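N-acetylmuramoyl-L-alanine amidase (Clostridium intestinale URNW, PDB 6SRT) probably cleaves the amide bond between N-acetylmuramic acid and L-alanine in bacterial peptidoglycan, as a zinc-dependent endolysin of the amidase 2 family. Local coordinates at residues Phe39-Val50 and Ala101-Phe112; Gly67-Phe75 and Gly86-His95. All coordinates share one frame; numbering follows the deposited sequence.

Contact 1: residues Phe39-Val50 and Ala101-Phe112; sequences FNPNMIVYHHTV and ARAFGIASEGNF. With ZN (zinc ion), chain B.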
loop_
_atom_site.group_PDB
_atom_site.type_symbol
_atom_site.label_atom_id
_atom_site.label_comp_id
_atom_site.label_asym_id
_atom_site.label_seq_id
_atom_site.Cartn_x
_atom_site.Cartn_y
_atom_site.Cartn_z
ATOM N N PHE A 39 2.482 15.933 -3.185
ATOM C CA PHE A 39 1.679 14.834 -2.638
ATOM C C PHE A 39 1.066 15.321 -1.329
ATOM O O PHE A 39 1.782 15.820 -0.509
ATOM C CB PHE A 39 2.628 13.668 -2.379
ATOM C CG PHE A 39 2.012 12.423 -1.807
ATOM C CD1 PHE A 39 0.988 11.739 -2.416
ATOM C CD2 PHE A 39 2.495 11.903 -0.606
ATOM C CE1 PHE A 39 0.458 10.588 -1.874
ATOM C CE2 PHE A 39 2.019 10.715 -0.098
ATOM C CZ PHE A 39 0.972 10.065 -0.705
ATOM N N ASN A 40 -0.259 15.229 -1.245
ATOM C CA ASN A 40 -0.980 15.775 -0.081
ATOM C C ASN A 40 -1.979 14.705 0.334
ATOM O O ASN A 40 -3.168 14.786 0.008
ATOM C CB ASN A 40 -1.627 17.110 -0.435
ATOM C CG ASN A 40 -0.596 18.187 -0.695
ATOM O OD1 ASN A 40 -0.195 18.892 0.260
ATOM N ND2 ASN A 40 -0.211 18.289 -1.925
ATOM N N PRO A 41 -1.539 13.673 1.058
ATOM C CA PRO A 41 -2.410 12.535 1.279
ATOM C C PRO A 41 -3.557 12.802 2.234
ATOM O O PRO A 41 -3.353 13.400 3.300
ATOM C CB PRO A 41 -1.449 11.476 1.827
ATOM C CG PRO A 41 -0.322 12.282 2.436
ATOM C CD PRO A 41 -0.175 13.469 1.529
ATOM N N ASN A 42 -4.734 12.347 1.845
ATOM C CA ASN A 42 -5.925 12.372 2.695
ATOM C C ASN A 42 -6.685 11.059 2.619
ATOM O O ASN A 42 -7.844 10.992 3.073
ATOM C CB ASN A 42 -6.766 13.590 2.466
ATOM C CG ASN A 42 -7.380 13.609 1.077
ATOM O OD1 ASN A 42 -7.331 12.646 0.326
ATOM N ND2 ASN A 42 -7.993 14.740 0.724
ATOM N N MET A 43 -6.059 10.004 2.088
ATOM C CA MET A 43 -6.704 8.693 1.777
ATOM C C MET A 43 -5.610 7.645 1.918
ATOM O O MET A 43 -4.426 7.926 1.657
ATOM C CB MET A 43 -7.295 8.716 0.364
ATOM C CG MET A 43 -8.102 7.524 0.035
ATOM S SD MET A 43 -8.483 7.564 -1.745
ATOM C CE MET A 43 -9.721 8.858 -1.708
ATOM N N ILE A 44 -6.015 6.426 2.325
ATOM C CA ILE A 44 -5.199 5.226 2.199
ATOM C C ILE A 44 -5.983 4.246 1.312
ATOM O O ILE A 44 -7.164 4.049 1.533
ATOM C CB ILE A 44 -4.912 4.594 3.565
ATOM C CG1 ILE A 44 -4.054 5.483 4.415
ATOM C CG2 ILE A 44 -4.337 3.196 3.430
ATOM C CD1 ILE A 44 -4.049 5.123 5.844
ATOM N N VAL A 45 -5.297 3.715 0.320
ATOM C CA VAL A 45 -5.867 2.742 -0.646
ATOM C C VAL A 45 -5.128 1.407 -0.511
ATOM O O VAL A 45 -3.874 1.357 -0.590
ATOM C CB VAL A 45 -5.806 3.230 -2.093
ATOM C CG1 VAL A 45 -6.371 2.192 -3.043
ATOM C CG2 VAL A 45 -6.539 4.540 -2.275
ATOM N N TYR A 46 -5.916 0.334 -0.306
ATOM C CA TYR A 46 -5.377 -1.018 -0.149
ATOM C C TYR A 46 -5.414 -1.787 -1.471
ATOM O O TYR A 46 -6.394 -1.753 -2.218
ATOM C CB TYR A 46 -6.169 -1.819 0.892
ATOM C CG TYR A 46 -6.143 -1.199 2.272
ATOM C CD1 TYR A 46 -5.033 -1.344 3.054
ATOM C CD2 TYR A 46 -7.186 -0.477 2.792
ATOM C CE1 TYR A 46 -4.909 -0.767 4.309
ATOM C CE2 TYR A 46 -7.125 0.047 4.043
ATOM C CZ TYR A 46 -5.976 -0.051 4.802
ATOM O OH TYR A 46 -5.982 0.599 6.015
ATOM N N HIS A 47 -4.301 -2.500 -1.707
ATOM C CA HIS A 47 -4.043 -3.296 -2.920
ATOM C C HIS A 47 -3.624 -4.712 -2.574
ATOM O O HIS A 47 -3.085 -4.942 -1.501
ATOM C CB HIS A 47 -2.940 -2.667 -3.723
ATOM C CG HIS A 47 -3.219 -1.277 -4.195
ATOM N ND1 HIS A 47 -3.836 -1.069 -5.407
ATOM C CD2 HIS A 47 -2.938 -0.080 -3.653
ATOM C CE1 HIS A 47 -3.924 0.239 -5.604
ATOM N NE2 HIS A 47 -3.429 0.869 -4.524
ATOM N N HIS A 48 -3.803 -5.604 -3.538
ATOM C CA HIS A 48 -3.102 -6.904 -3.538
ATOM C C HIS A 48 -2.222 -6.949 -4.756
ATOM O O HIS A 48 -2.380 -6.182 -5.695
ATOM C CB HIS A 48 -4.055 -8.094 -3.424
ATOM C CG HIS A 48 -4.926 -8.441 -4.568
ATOM N ND1 HIS A 48 -5.610 -9.665 -4.602
ATOM C CD2 HIS A 48 -5.197 -7.771 -5.711
ATOM C CE1 HIS A 48 -6.293 -9.705 -5.704
ATOM N NE2 HIS A 48 -6.050 -8.580 -6.425
ATOM N N THR A 49 -1.255 -7.853 -4.727
ATOM C CA THR A 49 -0.298 -7.981 -5.811
ATOM C C THR A 49 -0.695 -8.976 -6.878
ATOM O O THR A 49 -0.090 -8.958 -7.962
ATOM C CB THR A 49 1.075 -8.375 -5.278
ATOM O OG1 THR A 49 0.981 -9.622 -4.568
ATOM C CG2 THR A 49 1.662 -7.336 -4.358
ATOM N N VAL A 50 -1.637 -9.842 -6.603
ATOM C CA VAL A 50 -2.061 -10.985 -7.416
ATOM C C VAL A 50 -0.980 -12.068 -7.407
ATOM O O VAL A 50 -1.227 -13.157 -6.931
ATOM C CB VAL A 50 -2.515 -10.622 -8.833
ATOM C CG1 VAL A 50 -2.994 -11.861 -9.576
ATOM C CG2 VAL A 50 -3.607 -9.566 -8.803
ATOM N N ALA A 101 -2.199 11.688 -6.160
ATOM C CA ALA A 101 -1.661 12.854 -5.447
ATOM C C ALA A 101 -2.222 12.968 -4.048
ATOM O O ALA A 101 -1.714 13.798 -3.278
ATOM C CB ALA A 101 -1.900 14.121 -6.243
ATOM N N ARG A 102 -3.249 12.209 -3.707
ATOM C CA ARG A 102 -3.941 12.305 -2.408
ATOM C C ARG A 102 -3.973 10.970 -1.637
ATOM O O ARG A 102 -4.588 10.953 -0.561
ATOM C CB ARG A 102 -5.360 12.870 -2.586
ATOM C CG ARG A 102 -6.303 11.899 -3.275
ATOM C CD ARG A 102 -7.689 12.473 -3.384
ATOM N NE ARG A 102 -8.466 12.489 -2.163
ATOM C CZ ARG A 102 -9.778 12.653 -2.113
ATOM N NH1 ARG A 102 -10.444 12.854 -3.228
ATOM N NH2 ARG A 102 -10.416 12.630 -0.961
ATOM N N ALA A 103 -3.373 9.909 -2.144
ATOM C CA ALA A 103 -3.550 8.586 -1.530
ATOM C C ALA A 103 -2.241 7.873 -1.296
ATOM O O ALA A 103 -1.473 7.665 -2.243
ATOM C CB ALA A 103 -4.464 7.745 -2.388
ATOM N N PHE A 104 -2.053 7.406 -0.077
ATOM C CA PHE A 104 -1.085 6.311 0.151
ATOM C C PHE A 104 -1.577 5.022 -0.428
ATOM O O PHE A 104 -2.778 4.725 -0.405
ATOM C CB PHE A 104 -0.868 6.107 1.649
ATOM C CG PHE A 104 -0.056 7.181 2.310
ATOM C CD1 PHE A 104 1.305 7.278 2.017
ATOM C CD2 PHE A 104 -0.635 8.019 3.260
ATOM C CE1 PHE A 104 2.064 8.284 2.597
ATOM C CE2 PHE A 104 0.166 8.991 3.861
ATOM C CZ PHE A 104 1.487 9.124 3.525
ATOM N N GLY A 105 -0.654 4.290 -1.001
ATOM C CA GLY A 105 -0.960 2.950 -1.538
ATOM C C GLY A 105 -0.230 1.896 -0.749
ATOM O O GLY A 105 1.010 1.907 -0.624
ATOM N N ILE A 106 -0.973 0.940 -0.156
ATOM C CA ILE A 106 -0.436 -0.175 0.652
ATOM C C ILE A 106 -0.803 -1.452 -0.040
ATOM O O ILE A 106 -1.993 -1.765 -0.137
ATOM C CB ILE A 106 -0.980 -0.157 2.071
ATOM C CG1 ILE A 106 -0.688 1.165 2.813
ATOM C CG2 ILE A 106 -0.417 -1.356 2.843
ATOM C CD1 ILE A 106 -1.335 1.277 4.156
ATOM N N ALA A 107 0.190 -2.178 -0.521
ATOM C CA ALA A 107 -0.013 -3.461 -1.172
ATOM C C ALA A 107 0.328 -4.578 -0.213
ATOM O O ALA A 107 1.326 -4.496 0.500
ATOM C CB ALA A 107 0.830 -3.589 -2.397
ATOM N N SER A 108 -0.428 -5.657 -0.294
ATOM C CA SER A 108 -0.225 -6.924 0.430
ATOM C C SER A 108 0.031 -8.017 -0.562
ATOM O O SER A 108 -0.691 -8.157 -1.551
ATOM C CB SER A 108 -1.399 -7.228 1.319
ATOM O OG SER A 108 -1.582 -6.266 2.356
ATOM N N GLU A 109 1.043 -8.825 -0.294
ATOM C CA GLU A 109 1.423 -9.947 -1.143
ATOM C C GLU A 109 0.342 -11.016 -1.151
ATOM O O GLU A 109 0.097 -11.652 -0.091
ATOM C CB GLU A 109 2.702 -10.572 -0.602
ATOM C CG GLU A 109 3.253 -11.742 -1.408
ATOM C CD GLU A 109 4.489 -12.385 -0.850
ATOM O OE1 GLU A 109 4.925 -12.047 0.262
ATOM O OE2 GLU A 109 5.089 -13.165 -1.598
ATOM N N GLY A 110 -0.245 -11.310 -2.308
ATOM C CA GLY A 110 -1.275 -12.348 -2.427
ATOM C C GLY A 110 -2.287 -12.001 -3.468
ATOM O O GLY A 110 -2.336 -10.888 -3.999
ATOM N N ASN A 111 -3.089 -13.024 -3.768
ATOM C CA ASN A 111 -4.276 -12.880 -4.618
ATOM C C ASN A 111 -5.461 -13.176 -3.696
ATOM O O ASN A 111 -5.802 -14.359 -3.491
ATOM C CB ASN A 111 -4.267 -13.876 -5.776
ATOM C CG ASN A 111 -5.531 -13.804 -6.566
ATOM O OD1 ASN A 111 -6.452 -13.040 -6.239
ATOM N ND2 ASN A 111 -5.668 -14.680 -7.544
ATOM N N PHE A 112 -6.083 -12.123 -3.169
ATOM C CA PHE A 112 -7.137 -12.352 -2.158
ATOM C C PHE A 112 -8.482 -12.705 -2.769
ATOM O O PHE A 112 -9.428 -12.850 -1.995
ATOM C CB PHE A 112 -7.150 -11.270 -1.076
ATOM C CG PHE A 112 -5.784 -11.155 -0.457
ATOM C CD1 PHE A 112 -5.211 -12.164 0.288
ATOM C CD2 PHE A 112 -5.031 -10.026 -0.674
ATOM C CE1 PHE A 112 -3.921 -12.103 0.754
ATOM C CE2 PHE A 112 -3.739 -9.914 -0.219
ATOM C CZ PHE A 112 -3.206 -10.942 0.502
HETATM ZN ZN ZN B . -4.696 -2.396 -6.722
HETATM O O HOH W 1 -1.297 17.150 -4.100
HETATM O O HOH W 2 -10.165 11.520 1.453
HETATM O O HOH W 3 -3.069 -4.102 1.206
#

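Contact 2: residues Gly67-Phe75 and Gly86-His95; sequences GWSGIGYHF and GRPENAVGSH. With PO4 (phosphate ion), chain E.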
loop_
_atom_site.group_PDB
_atom_site.type_symbol
_atom_site.label_atom_id
_atom_site.label_comp_id
_atom_site.label_asym_id
_atom_site.label_seq_id
_atom_site.Cartn_x
_atom_site.Cartn_y
_atom_site.Cartn_z
ATOM N N GLY A 67 5.989 2.017 -17.291
ATOM C CA GLY A 67 6.254 3.440 -17.507
ATOM C C GLY A 67 6.329 4.277 -16.272
ATOM O O GLY A 67 6.498 5.501 -16.385
ATOM N N TRP A 68 6.183 3.671 -15.094
ATOM C CA TRP A 68 6.289 4.401 -13.838
ATOM C C TRP A 68 7.749 4.577 -13.464
ATOM O O TRP A 68 8.660 3.891 -13.948
ATOM C CB TRP A 68 5.477 3.734 -12.748
ATOM C CG TRP A 68 4.083 3.399 -13.134
ATOM C CD1 TRP A 68 3.505 2.209 -12.794
ATOM C CD2 TRP A 68 3.088 4.139 -13.853
ATOM N NE1 TRP A 68 2.234 2.174 -13.274
ATOM C CE2 TRP A 68 1.966 3.305 -13.950
ATOM C CE3 TRP A 68 2.995 5.349 -14.488
ATOM C CZ2 TRP A 68 0.738 3.676 -14.486
ATOM C CZ3 TRP A 68 1.805 5.705 -15.114
ATOM C CH2 TRP A 68 0.694 4.850 -15.164
ATOM N N SER A 69 7.994 5.459 -12.494
ATOM C CA SER A 69 9.385 5.656 -12.084
ATOM C C SER A 69 9.957 4.396 -11.429
ATOM O O SER A 69 11.168 4.119 -11.455
ATOM C CB SER A 69 9.436 6.844 -11.134
ATOM O OG SER A 69 10.813 7.127 -10.838
ATOM N N GLY A 70 9.096 3.605 -10.751
ATOM C CA GLY A 70 9.467 2.435 -9.969
ATOM C C GLY A 70 8.239 2.035 -9.180
ATOM O O GLY A 70 7.114 2.474 -9.504
ATOM N N ILE A 71 8.454 1.180 -8.211
ATOM C CA ILE A 71 7.378 0.641 -7.353
ATOM C C ILE A 71 6.407 1.754 -7.047
ATOM O O ILE A 71 6.772 2.822 -6.496
ATOM C CB ILE A 71 7.951 -0.051 -6.134
ATOM C CG1 ILE A 71 6.801 -0.634 -5.259
ATOM C CG2 ILE A 71 8.879 0.822 -5.351
ATOM C CD1 ILE A 71 7.254 -1.693 -4.306
ATOM N N GLY A 72 5.110 1.502 -7.375
ATOM C CA GLY A 72 4.096 2.532 -7.272
ATOM C C GLY A 72 3.435 2.637 -5.921
ATOM O O GLY A 72 2.742 3.621 -5.677
ATOM N N TYR A 73 3.579 1.605 -5.089
ATOM C CA TYR A 73 3.020 1.580 -3.733
ATOM C C TYR A 73 3.990 2.321 -2.796
ATOM O O TYR A 73 5.201 2.241 -2.984
ATOM C CB TYR A 73 2.900 0.120 -3.245
ATOM C CG TYR A 73 2.189 -0.783 -4.211
ATOM C CD1 TYR A 73 0.910 -0.564 -4.648
ATOM C CD2 TYR A 73 2.880 -1.891 -4.706
ATOM C CE1 TYR A 73 0.275 -1.468 -5.493
ATOM C CE2 TYR A 73 2.272 -2.797 -5.538
ATOM C CZ TYR A 73 0.991 -2.548 -5.992
ATOM O OH TYR A 73 0.386 -3.486 -6.788
ATOM N N HIS A 74 3.427 2.947 -1.761
ATOM C CA HIS A 74 4.249 3.511 -0.684
ATOM C C HIS A 74 4.772 2.428 0.261
ATOM O O HIS A 74 5.859 2.607 0.845
ATOM C CB HIS A 74 3.463 4.548 0.070
ATOM C CG HIS A 74 3.108 5.704 -0.802
ATOM N ND1 HIS A 74 1.920 5.722 -1.502
ATOM C CD2 HIS A 74 3.814 6.837 -1.078
ATOM C CE1 HIS A 74 1.929 6.847 -2.229
ATOM N NE2 HIS A 74 3.063 7.556 -1.985
ATOM N N PHE A 75 4.038 1.325 0.391
ATOM C CA PHE A 75 4.418 0.222 1.295
ATOM C C PHE A 75 3.943 -1.081 0.638
ATOM O O PHE A 75 2.873 -1.158 0.026
ATOM C CB PHE A 75 3.732 0.354 2.658
ATOM C CG PHE A 75 4.114 1.631 3.353
ATOM C CD1 PHE A 75 5.281 1.733 4.064
ATOM C CD2 PHE A 75 3.274 2.771 3.220
ATOM C CE1 PHE A 75 5.633 2.935 4.665
ATOM C CE2 PHE A 75 3.634 3.973 3.775
ATOM C CZ PHE A 75 4.809 4.039 4.499
ATOM N N GLY A 86 8.226 1.442 -0.337
ATOM C CA GLY A 86 8.259 1.590 -1.797
ATOM C C GLY A 86 8.603 3.033 -2.151
ATOM O O GLY A 86 9.702 3.509 -1.901
ATOM N N ARG A 87 7.617 3.714 -2.716
ATOM C CA ARG A 87 7.780 5.188 -2.941
ATOM C C ARG A 87 8.074 5.880 -1.645
ATOM O O ARG A 87 7.513 5.526 -0.612
ATOM C CB ARG A 87 6.513 5.951 -3.304
ATOM C CG ARG A 87 6.007 5.489 -4.642
ATOM C CD ARG A 87 6.676 6.189 -5.792
ATOM N NE ARG A 87 6.435 5.501 -7.014
ATOM C CZ ARG A 87 6.018 6.023 -8.159
ATOM N NH1 ARG A 87 5.599 7.277 -8.258
ATOM N NH2 ARG A 87 6.098 5.265 -9.234
ATOM N N PRO A 88 8.899 6.933 -1.706
ATOM C CA PRO A 88 9.099 7.756 -0.524
ATOM C C PRO A 88 7.739 8.228 0.007
ATOM O O PRO A 88 6.779 8.474 -0.717
ATOM C CB PRO A 88 9.952 8.935 -1.016
ATOM C CG PRO A 88 10.707 8.354 -2.206
ATOM C CD PRO A 88 9.682 7.444 -2.857
ATOM N N GLU A 89 7.693 8.378 1.334
ATOM C CA GLU A 89 6.456 8.667 2.077
ATOM C C GLU A 89 5.884 10.007 1.677
ATOM O O GLU A 89 4.674 10.232 1.888
ATOM C CB GLU A 89 6.694 8.570 3.565
ATOM C CG GLU A 89 5.430 8.280 4.345
ATOM C CD GLU A 89 5.763 8.099 5.819
ATOM O OE1 GLU A 89 6.297 7.026 6.181
ATOM O OE2 GLU A 89 5.499 9.045 6.623
ATOM N N ASN A 90 6.710 10.909 1.153
ATOM C CA ASN A 90 6.312 12.255 0.726
ATOM C C ASN A 90 6.204 12.418 -0.793
ATOM O O ASN A 90 6.036 13.564 -1.263
ATOM C CB ASN A 90 7.216 13.333 1.327
ATOM C CG ASN A 90 8.681 13.172 1.007
ATOM O OD1 ASN A 90 9.144 12.081 0.657
ATOM N ND2 ASN A 90 9.420 14.266 1.227
ATOM N N ALA A 91 6.310 11.327 -1.537
ATOM C CA ALA A 91 6.230 11.377 -2.996
ATOM C C ALA A 91 4.900 10.830 -3.483
ATOM O O ALA A 91 4.336 9.893 -2.937
ATOM C CB ALA A 91 7.357 10.568 -3.630
ATOM N N VAL A 92 4.446 11.379 -4.630
ATOM C CA VAL A 92 3.307 10.819 -5.344
ATOM C C VAL A 92 3.681 9.400 -5.819
ATOM O O VAL A 92 4.746 9.187 -6.425
ATOM C CB VAL A 92 2.908 11.718 -6.530
ATOM C CG1 VAL A 92 1.712 11.112 -7.273
ATOM C CG2 VAL A 92 2.603 13.142 -6.101
ATOM N N GLY A 93 2.776 8.430 -5.634
ATOM C CA GLY A 93 2.941 7.036 -6.082
ATOM C C GLY A 93 2.305 6.812 -7.434
ATOM O O GLY A 93 1.836 7.772 -8.116
ATOM N N SER A 94 2.261 5.549 -7.799
ATOM C CA SER A 94 1.669 5.073 -9.040
ATOM C C SER A 94 0.867 3.813 -8.749
ATOM O O SER A 94 1.306 2.691 -9.084
ATOM C CB SER A 94 2.769 4.733 -10.086
ATOM O OG SER A 94 3.586 5.857 -10.375
ATOM N N HIS A 95 -0.229 3.982 -8.068
ATOM C CA HIS A 95 -1.053 2.836 -7.627
ATOM C C HIS A 95 -2.527 3.013 -7.917
ATOM O O HIS A 95 -3.199 1.969 -8.031
ATOM C CB HIS A 95 -0.783 2.457 -6.179
ATOM C CG HIS A 95 -1.235 3.518 -5.205
ATOM N ND1 HIS A 95 -2.489 3.576 -4.666
ATOM C CD2 HIS A 95 -0.585 4.638 -4.794
ATOM C CE1 HIS A 95 -2.588 4.679 -3.953
ATOM N NE2 HIS A 95 -1.434 5.339 -3.995
HETATM P P PO4 E . -2.693 -3.700 -8.522
HETATM O O1 PO4 E . -4.031 -3.100 -8.590
HETATM O O2 PO4 E . -1.928 -3.588 -9.830
HETATM O O3 PO4 E . -2.830 -5.264 -8.181
HETATM O O4 PO4 E . -2.056 -2.927 -7.441
HETATM O O HOH W 4 6.109 7.450 -11.453
HETATM O O HOH W 5 6.510 5.353 1.961
#

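Contact 1: residues Phe39-Val50 and Ala101-Phe112
Strands 43-48 and 103-108 pair in parallel, their axes 4.4 Å apart at the closest point, with Met43 level with Ala103 and His48 level with Ser108. The backbone ladder alternates in the usual parallel way: Val45 donates to Phe104 O and accepts from Ile106 N, and His47 does the same between Ile106 O and Ser108 N. Before the strands, the edge of the Phe39 ring meets the face of Phe104 in a T-shaped pair, planes at 83° and CE2 of Phe39 3.6 Å from CE1 of Phe104. Pro41 CB packs against the same ring, 3.6 Å from Phe104 CE2. On this side of the sheet Ile44 CG2 reaches Ile106 CD1 at 3.6 Å, against helix 119-136. Near the start of the pairing, in the conformers described, Arg102 NE gives a 2.7 Å hydrogen bond to Asn42 OD1, in the amide's carbonyl plane on a lone pair, while Met43 CE lies over one guanidinium face. At the C-terminal end of the pairing, His48 CG sits between its backbone N and carbonyl carbon (chi1 71°), which turns the ring edge-on to the loop after strand 103-108, where ND1 accepts Phe112 N at 2.9 Å. Thr49 OG1 accepts Gly110 N at 3.1 Å and is also hydrogen-bonded to Asp51 O. On the other face, His47 ND1 binds the zinc ion at 2.1 Å, with His144, Cys152 and a phosphate oxygen completing the four ligands. Its NE2 is hydrogen-bonded to His95 ND1, so this central-strand ligand is held at both nitrogens, which together fix the ring's rotation.

Contact 2: residues Gly67-Phe75 and Gly86-His95
Arg87 threads its side chain along the backbone of residues 70-72, and hydrogen bonds to main-chain carbonyls dominate this contact between two loops. In the conformer described, its NE donates to Ile71 O at 2.7 Å and its NH2 to Gly70 O at 3.0 Å, both acceptors lying near the guanidinium plane; NH1 turns back to Val92 O in its own segment. A bend at chi2 (-84°) folds the chain so that the flat group comes alongside these carbonyls, and three of them from the two loops fix the orientation of its plane. His74 makes the other side-chain bond: NE2 donates to Ala91 O at 2.8 Å, close to the ring plane and almost straight down the carbonyl axis, at the end of the type I turn from Pro88 to Ala91. The opposite ring nitrogen, ND1, accepts Gly105 N from strand 103-108, so both nitrogens are used. Among backbone bonds, Arg87 N meets Tyr73 O, Gly86 N meets His74 O, and Ser94 N reaches a lone pair of Gly72 O at 2.9 Å. Apolar contacts are fewer. Ser94 CB stands 3.7 Å from the centroid of the five-membered ring of Trp68, over its face, a CH-pi contact, and Tyr73 CD1 touches His95 CB at 3.8 Å. Tyr73 OH donates to O4 of a phosphate, probably from the crystallisation liquor, whose O1 lies on the zinc ion. With three carbonyls and a water round its guanidinium, Arg87 acts as a structural cross-link, and the loops it joins present Tyr73 at the metal site and place His95 in its second shell.

In the fold
From the N terminus, the chain enters contact 1 at 39-50, runs through helix 56-65 and reaches 67-75. Strands 75-77 and 83-85 follow, and their hairpin is closed by contact 2 when 86-95 returns to 67-75. Only then does 101-112 come back beside 39-50, so the short closure of contact 2 falls wholly within the longer one of contact 1. The two also touch: His74 N is probably bonded to Gly105 O, and Phe104 CE1 packs on Glu89 O. Contact 1 thus joins two central strands of the mixed sheet, whereas contact 2 joins the loops before strand 75-77 and after strand 83-85 to each other, next to the zinc-bearing strand.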